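Local coordinates for protein mRNA-capping enzyme subunit alpha (Saccharomyces cerevisiae, PDB 3KYH) that transfers GMP from GTP, through a covalent enzyme-GMP intermediate, to the diphosphate end of RNA in the second step of mRNA capping, at residues V58-Y67 and I402-R413. Numbering follows the deposited sequence.
Sequences VEEKLLAHDY and IVGDIKRCWDER
R413, on helix 404-416, reaches across to the turn that follows helix 55-62 and holds one backbone oxygen, L63 O, with both terminal nitrogens. This joins the last modelled helix, 404-416, to the nucleotidyltransferase domain, at the turn leading into strand 67-73, the strand that carries the active-site lysine K72. The grip is end-on: R413 NH1 lies 2.7 Å and R413 NH2 2.8 Å from L63 O, both bonds bent, at 142° and 136° on the hydrogen. L63 O sits close to the guanidinium plane, while the two donors approach from the same face of the carbonyl plane. H65 O lies over one face of the R413 guanidinium, at an angle too poor for a hydrogen bond. An alanine in place of R413 removes both donors, and L63 O would probably be left without a partner from this helix, with the turn after helix 55-62 less firmly tied to it. Beside this grip, D66 CB packs over a face of the W410 ring, 3.6 Å from W410 CZ2, with the carboxylate turned almost perpendicular to the indole. D66 OD2 is 4.4 Å from R413 NE but well out of the guanidinium plane; its salt bridge is to K235. W410 also touches S209, whose backbone pairs with Y67. Toward the start of the 402-413 segment the contact becomes apolar. L62 and I406 cross at about a right angle, L62 CD1 against I406 CG1 at 3.5 Å; with chi1 of L62 at -173° its CG stands opposite the backbone N, which brings CD1 against I406. L63 CD1 lies against C409 SG. At the far end V58 and I402 reach toward each other, tip to tip, with V58 CG1 3.6 Å from I402 CD1.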
ATOM      1  N   VAL C  58     -23.746  -9.720  57.696  1.00 94.01           N
ATOM      2  CA  VAL C  58     -24.184 -10.668  58.746  1.00 92.72           C
ATOM      3  C   VAL C  58     -25.550 -10.302  59.331  1.00 93.50           C
ATOM      4  O   VAL C  58     -26.511 -11.064  59.206  1.00 86.46           O
ATOM      5  CB  VAL C  58     -23.121 -10.957  59.864  1.00 91.56           C
ATOM      6  CG1 VAL C  58     -23.591 -12.083  60.773  1.00 87.01           C
ATOM      7  CG2 VAL C  58     -21.781 -11.379  59.276  1.00 87.65           C
ATOM      8  N   GLU C  59     -25.627  -9.125  59.942  1.00103.37           N
ATOM      9  CA  GLU C  59     -26.898  -8.564  60.407  1.00108.86           C
ATOM     10  C   GLU C  59     -27.908  -8.304  59.272  1.00106.58           C
ATOM     11  O   GLU C  59     -29.117  -8.465  59.465  1.00107.48           O
ATOM     12  CB  GLU C  59     -26.677  -7.294  61.249  1.00109.89           C
ATOM     13  CG  GLU C  59     -26.030  -6.103  60.519  1.00113.84           C
ATOM     14  CD  GLU C  59     -24.502  -6.115  60.566  1.00126.83           C
ATOM     15  OE1 GLU C  59     -23.878  -5.204  59.972  1.00121.94           O
ATOM     16  OE2 GLU C  59     -23.912  -7.015  61.209  1.00137.90           O
ATOM     17  N   GLU C  60     -27.404  -7.934  58.096  1.00100.20           N
ATOM     18  CA  GLU C  60     -28.249  -7.533  56.975  1.00102.57           C
ATOM     19  C   GLU C  60     -29.068  -8.632  56.288  1.00103.43           C
ATOM     20  O   GLU C  60     -30.243  -8.425  55.967  1.00105.05           O
ATOM     21  CB  GLU C  60     -27.417  -6.790  55.929  1.00101.73           C
ATOM     22  CG  GLU C  60     -27.232  -5.318  56.250  1.00111.43           C
ATOM     23  CD  GLU C  60     -26.860  -4.495  55.033  1.00112.98           C
ATOM     24  OE1 GLU C  60     -27.498  -4.663  53.963  1.00 99.69           O
ATOM     25  OE2 GLU C  60     -25.932  -3.667  55.163  1.00118.91           O
ATOM     26  N   LYS C  61     -28.444  -9.785  56.062  1.00102.29           N
ATOM     27  CA  LYS C  61     -28.983 -10.807  55.175  1.00102.29           C
ATOM     28  C   LYS C  61     -28.938 -12.217  55.749  1.00103.81           C
ATOM     29  O   LYS C  61     -29.885 -12.990  55.558  1.00112.96           O
ATOM     30  CB  LYS C  61     -28.270 -10.778  53.817  1.00106.11           C
ATOM     31  CG  LYS C  61     -28.045  -9.393  53.199  1.00107.03           C
ATOM     32  CD  LYS C  61     -29.309  -8.707  52.683  1.00102.28           C
ATOM     33  CE  LYS C  61     -29.043  -7.217  52.451  1.00131.04           C
ATOM     34  NZ  LYS C  61     -27.687  -6.897  51.873  1.00129.71           N
ATOM     35  N   LEU C  62     -27.847 -12.555  56.430  1.00 98.87           N
ATOM     36  CA  LEU C  62     -27.712 -13.861  57.070  1.00 94.33           C
ATOM     37  C   LEU C  62     -28.451 -13.892  58.392  1.00 96.22           C
ATOM     38  O   LEU C  62     -28.750 -14.969  58.891  1.00 99.03           O
ATOM     39  CB  LEU C  62     -26.239 -14.236  57.241  1.00 97.21           C
ATOM     40  CG  LEU C  62     -25.736 -15.607  57.731  1.00104.74           C
ATOM     41  CD1 LEU C  62     -25.584 -15.670  59.254  1.00 97.58           C
ATOM     42  CD2 LEU C  62     -26.506 -16.819  57.181  1.00 98.07           C
ATOM     43  N   LEU C  63     -28.751 -12.718  58.949  1.00101.67           N
ATOM     44  CA  LEU C  63     -29.582 -12.615  60.156  1.00102.69           C
ATOM     45  C   LEU C  63     -31.091 -12.646  59.868  1.00102.45           C
ATOM     46  O   LEU C  63     -31.824 -13.251  60.645  1.00102.04           O
ATOM     47  CB  LEU C  63     -29.190 -11.395  61.018  1.00102.19           C
ATOM     48  CG  LEU C  63     -30.050 -10.859  62.189  1.00108.32           C
ATOM     49  CD1 LEU C  63     -30.233 -11.845  63.354  1.00 93.53           C
ATOM     50  CD2 LEU C  63     -29.481  -9.538  62.725  1.00119.31           C
ATOM     51  N   ALA C  64     -31.535 -12.043  58.757  1.00100.48           N
ATOM     52  CA  ALA C  64     -32.970 -11.864  58.434  1.00103.29           C
ATOM     53  C   ALA C  64     -33.667 -12.907  57.516  1.00106.62           C
ATOM     54  O   ALA C  64     -34.837 -12.736  57.120  1.00 99.95           O
ATOM     55  CB  ALA C  64     -33.201 -10.446  57.904  1.00103.61           C
ATOM     56  N   HIS C  65     -32.960 -13.998  57.210  1.00105.35           N
ATOM     57  CA  HIS C  65     -33.454 -15.042  56.313  1.00101.08           C
ATOM     58  C   HIS C  65     -33.043 -16.432  56.798  1.00102.07           C
ATOM     59  O   HIS C  65     -32.575 -16.594  57.938  1.00 94.81           O
ATOM     60  CB  HIS C  65     -32.922 -14.814  54.890  1.00100.84           C
ATOM     61  CG  HIS C  65     -33.594 -13.694  54.162  1.00 96.05           C
ATOM     62  ND1 HIS C  65     -33.156 -12.387  54.241  1.00 89.42           N
ATOM     63  CD2 HIS C  65     -34.666 -13.689  53.330  1.00 90.67           C
ATOM     64  CE1 HIS C  65     -33.944 -11.623  53.503  1.00102.71           C
ATOM     65  NE2 HIS C  65     -34.868 -12.388  52.940  1.00 99.07           N
ATOM     66  N   ASP C  66     -33.221 -17.415  55.905  1.00 96.94           N
ATOM     67  CA  ASP C  66     -32.909 -18.825  56.147  1.00 89.09           C
ATOM     68  C   ASP C  66     -31.996 -19.229  54.985  1.00 81.15           C
ATOM     69  O   ASP C  66     -32.415 -19.196  53.831  1.00 72.84           O
ATOM     70  CB  ASP C  66     -34.196 -19.675  56.166  1.00 94.38           C
ATOM     71  CG  ASP C  66     -35.358 -19.032  56.952  1.00100.75           C
ATOM     72  OD1 ASP C  66     -35.968 -19.755  57.762  1.00 94.51           O
ATOM     73  OD2 ASP C  66     -35.722 -17.848  56.739  1.00109.10           O
ATOM     74  N   TYR C  67     -30.747 -19.585  55.291  1.00 79.36           N
ATOM     75  CA  TYR C  67     -29.667 -19.670  54.294  1.00 72.28           C
ATOM     76  C   TYR C  67     -28.952 -21.015  54.161  1.00 72.54           C
ATOM     77  O   TYR C  67     -29.023 -21.861  55.051  1.00 69.16           O
ATOM     78  CB  TYR C  67     -28.618 -18.604  54.595  1.00 74.59           C
ATOM     79  CG  TYR C  67     -28.626 -17.389  53.689  1.00 77.20           C
ATOM     80  CD1 TYR C  67     -29.342 -16.230  54.037  1.00 56.42           C
ATOM     81  CD2 TYR C  67     -27.843 -17.368  52.526  1.00 79.25           C
ATOM     82  CE1 TYR C  67     -29.293 -15.089  53.236  1.00 50.74           C
ATOM     83  CE2 TYR C  67     -27.817 -16.253  51.687  1.00 74.54           C
ATOM     84  CZ  TYR C  67     -28.540 -15.117  52.054  1.00 83.15           C
ATOM     85  OH  TYR C  67     -28.500 -14.007  51.236  1.00 89.04           O
ATOM     86  N   ILE C 402     -20.598 -17.184  64.680  1.00 94.13           N
ATOM     87  CA  ILE C 402     -22.015 -16.881  64.455  1.00 93.34           C
ATOM     88  C   ILE C 402     -22.899 -18.128  64.193  1.00 96.03           C
ATOM     89  O   ILE C 402     -24.119 -17.989  64.064  1.00102.21           O
ATOM     90  CB  ILE C 402     -22.188 -15.742  63.389  1.00 85.37           C
ATOM     91  CG1 ILE C 402     -21.370 -14.502  63.776  1.00 87.82           C
ATOM     92  CG2 ILE C 402     -23.630 -15.302  63.283  1.00 94.01           C
ATOM     93  CD1 ILE C 402     -20.920 -13.611  62.613  1.00 94.62           C
ATOM     94  N   VAL C 403     -22.302 -19.328  64.197  1.00 91.80           N
ATOM     95  CA  VAL C 403     -23.023 -20.611  64.059  1.00 96.42           C
ATOM     96  C   VAL C 403     -24.317 -20.711  64.892  1.00101.74           C
ATOM     97  O   VAL C 403     -25.387 -21.025  64.352  1.00107.39           O
ATOM     98  CB  VAL C 403     -22.103 -21.861  64.321  1.00100.83           C
ATOM     99  CG1 VAL C 403     -22.912 -23.160  64.470  1.00 78.55           C
ATOM    100  CG2 VAL C 403     -21.035 -22.031  63.210  1.00110.92           C
ATOM    101  N   GLY C 404     -24.230 -20.424  66.190  1.00 98.62           N
ATOM    102  CA  GLY C 404     -25.386 -20.532  67.078  1.00 92.11           C
ATOM    103  C   GLY C 404     -26.371 -19.383  66.950  1.00 93.55           C
ATOM    104  O   GLY C 404     -27.476 -19.464  67.502  1.00 97.98           O
ATOM    105  N   ASP C 405     -25.997 -18.343  66.203  1.00 89.63           N
ATOM    106  CA  ASP C 405     -26.756 -17.073  66.133  1.00 94.02           C
ATOM    107  C   ASP C 405     -27.662 -16.887  64.891  1.00 93.17           C
ATOM    108  O   ASP C 405     -28.321 -15.842  64.710  1.00 80.80           O
ATOM    109  CB  ASP C 405     -25.807 -15.875  66.272  1.00 91.39           C
ATOM    110  CG  ASP C 405     -24.778 -16.068  67.366  1.00103.52           C
ATOM    111  OD1 ASP C 405     -24.847 -15.322  68.373  1.00117.90           O
ATOM    112  OD2 ASP C 405     -23.914 -16.969  67.213  1.00 83.52           O
ATOM    113  N   ILE C 406     -27.663 -17.902  64.029  1.00 93.30           N
ATOM    114  CA  ILE C 406     -28.550 -17.945  62.867  1.00 91.36           C
ATOM    115  C   ILE C 406     -29.562 -19.040  63.132  1.00 87.85           C
ATOM    116  O   ILE C 406     -30.643 -19.040  62.550  1.00 84.68           O
ATOM    117  CB  ILE C 406     -27.822 -18.296  61.546  1.00 94.15           C
ATOM    118  CG1 ILE C 406     -26.293 -18.138  61.643  1.00 93.62           C
ATOM    119  CG2 ILE C 406     -28.450 -17.539  60.395  1.00 84.11           C
ATOM    120  CD1 ILE C 406     -25.548 -19.463  61.614  1.00 87.54           C
ATOM    121  N   LYS C 407     -29.141 -19.978  63.980  1.00 86.70           N
ATOM    122  CA  LYS C 407     -29.902 -21.114  64.477  1.00 85.45           C
ATOM    123  C   LYS C 407     -30.887 -20.626  65.550  1.00 87.88           C
ATOM    124  O   LYS C 407     -32.052 -21.006  65.519  1.00 88.41           O
ATOM    125  CB  LYS C 407     -28.893 -22.149  65.012  1.00 84.62           C
ATOM    126  CG  LYS C 407     -29.448 -23.389  65.689  1.00 83.40           C
ATOM    127  CD  LYS C 407     -28.448 -24.521  65.565  1.00 71.35           C
ATOM    128  CE  LYS C 407     -28.931 -25.803  66.221  1.00 70.78           C
ATOM    129  NZ  LYS C 407     -28.352 -25.963  67.603  1.00 62.37           N
ATOM    130  N   ARG C 408     -30.413 -19.790  66.482  1.00 94.32           N
ATOM    131  CA  ARG C 408     -31.257 -19.101  67.480  1.00 96.13           C
ATOM    132  C   ARG C 408     -32.238 -18.204  66.752  1.00 92.82           C
ATOM    133  O   ARG C 408     -33.430 -18.181  67.050  1.00 99.85           O
ATOM    134  CB  ARG C 408     -30.404 -18.257  68.448  1.00 99.39           C
ATOM    135  CG  ARG C 408     -31.140 -17.144  69.248  1.00105.90           C
ATOM    136  CD  ARG C 408     -30.396 -16.689  70.522  1.00120.09           C
ATOM    137  NE  ARG C 408     -29.035 -16.190  70.278  1.00122.13           N
ATOM    138  CZ  ARG C 408     -27.904 -16.878  70.456  1.00123.09           C
ATOM    139  NH1 ARG C 408     -27.907 -18.137  70.904  1.00106.91           N
ATOM    140  NH2 ARG C 408     -26.744 -16.294  70.178  1.00124.84           N
ATOM    141  N   CYS C 409     -31.705 -17.482  65.780  1.00 90.41           N
ATOM    142  CA  CYS C 409     -32.471 -16.559  64.980  1.00 96.09           C
ATOM    143  C   CYS C 409     -33.359 -17.253  63.934  1.00103.10           C
ATOM    144  O   CYS C 409     -34.271 -16.619  63.396  1.00105.88           O
ATOM    145  CB  CYS C 409     -31.501 -15.570  64.360  1.00 90.32           C
ATOM    146  SG  CYS C 409     -32.271 -14.082  63.836  1.00100.43           S
ATOM    147  N   TRP C 410     -33.108 -18.546  63.691  1.00109.42           N
ATOM    148  CA  TRP C 410     -33.929 -19.432  62.842  1.00113.77           C
ATOM    149  C   TRP C 410     -35.072 -20.007  63.666  1.00114.64           C
ATOM    150  O   TRP C 410     -36.220 -20.000  63.208  1.00118.70           O
ATOM    151  CB  TRP C 410     -33.099 -20.611  62.311  1.00116.52           C
ATOM    152  CG  TRP C 410     -33.558 -21.240  61.008  1.00126.24           C
ATOM    153  CD1 TRP C 410     -34.844 -21.551  60.636  1.00133.06           C
ATOM    154  CD2 TRP C 410     -32.715 -21.694  59.935  1.00126.79           C
ATOM    155  NE1 TRP C 410     -34.850 -22.130  59.387  1.00131.87           N
ATOM    156  CE2 TRP C 410     -33.559 -22.232  58.935  1.00126.83           C
ATOM    157  CE3 TRP C 410     -31.328 -21.683  59.714  1.00122.08           C
ATOM    158  CZ2 TRP C 410     -33.061 -22.755  57.736  1.00123.90           C
ATOM    159  CZ3 TRP C 410     -30.836 -22.198  58.521  1.00122.47           C
ATOM    160  CH2 TRP C 410     -31.703 -22.726  57.546  1.00120.27           C
ATOM    161  N   ASP C 411     -34.735 -20.536  64.849  1.00113.77           N
ATOM    162  CA  ASP C 411     -35.699 -21.032  65.841  1.00113.62           C
ATOM    163  C   ASP C 411     -36.778 -19.981  66.129  1.00114.07           C
ATOM    164  O   ASP C 411     -37.923 -20.323  66.429  1.00112.74           O
ATOM    165  CB  ASP C 411     -34.987 -21.419  67.148  1.00109.43           C
ATOM    166  CG  ASP C 411     -34.066 -22.635  67.004  1.00114.70           C
ATOM    167  OD1 ASP C 411     -34.022 -23.252  65.913  1.00119.69           O
ATOM    168  OD2 ASP C 411     -33.366 -22.975  67.990  1.00102.75           O
ATOM    169  N   GLU C 412     -36.395 -18.711  66.001  1.00114.74           N
ATOM    170  CA  GLU C 412     -37.289 -17.579  66.213  1.00121.71           C
ATOM    171  C   GLU C 412     -38.281 -17.430  65.064  1.00122.81           C
ATOM    172  O   GLU C 412     -39.487 -17.379  65.310  1.00128.99           O
ATOM    173  CB  GLU C 412     -36.494 -16.287  66.432  1.00125.29           C
ATOM    174  CG  GLU C 412     -37.197 -15.275  67.325  1.00121.79           C
ATOM    175  CD  GLU C 412     -36.228 -14.281  67.928  1.00125.10           C
ATOM    176  OE1 GLU C 412     -35.246 -14.708  68.578  1.00120.81           O
ATOM    177  OE2 GLU C 412     -36.459 -13.065  67.752  1.00132.59           O
ATOM    178  N   ARG C 413     -37.784 -17.388  63.828  1.00118.83           N
ATOM    179  CA  ARG C 413     -38.641 -17.379  62.636  1.00120.13           C
ATOM    180  C   ARG C 413     -39.556 -18.609  62.585  1.00123.30           C
ATOM    181  O   ARG C 413     -40.663 -18.529  62.040  1.00126.07           O
ATOM    182  CB  ARG C 413     -37.815 -17.384  61.347  1.00120.14           C
ATOM    183  CG  ARG C 413     -36.673 -16.401  61.262  1.00114.12           C
ATOM    184  CD  ARG C 413     -35.683 -16.966  60.261  1.00113.86           C
ATOM    185  NE  ARG C 413     -34.311 -16.922  60.757  1.00113.41           N
ATOM    186  CZ  ARG C 413     -33.490 -15.885  60.628  1.00111.34           C
ATOM    187  NH1 ARG C 413     -33.895 -14.799  59.988  1.00106.79           N
ATOM    188  NH2 ARG C 413     -32.259 -15.947  61.125  1.00100.05           N
TER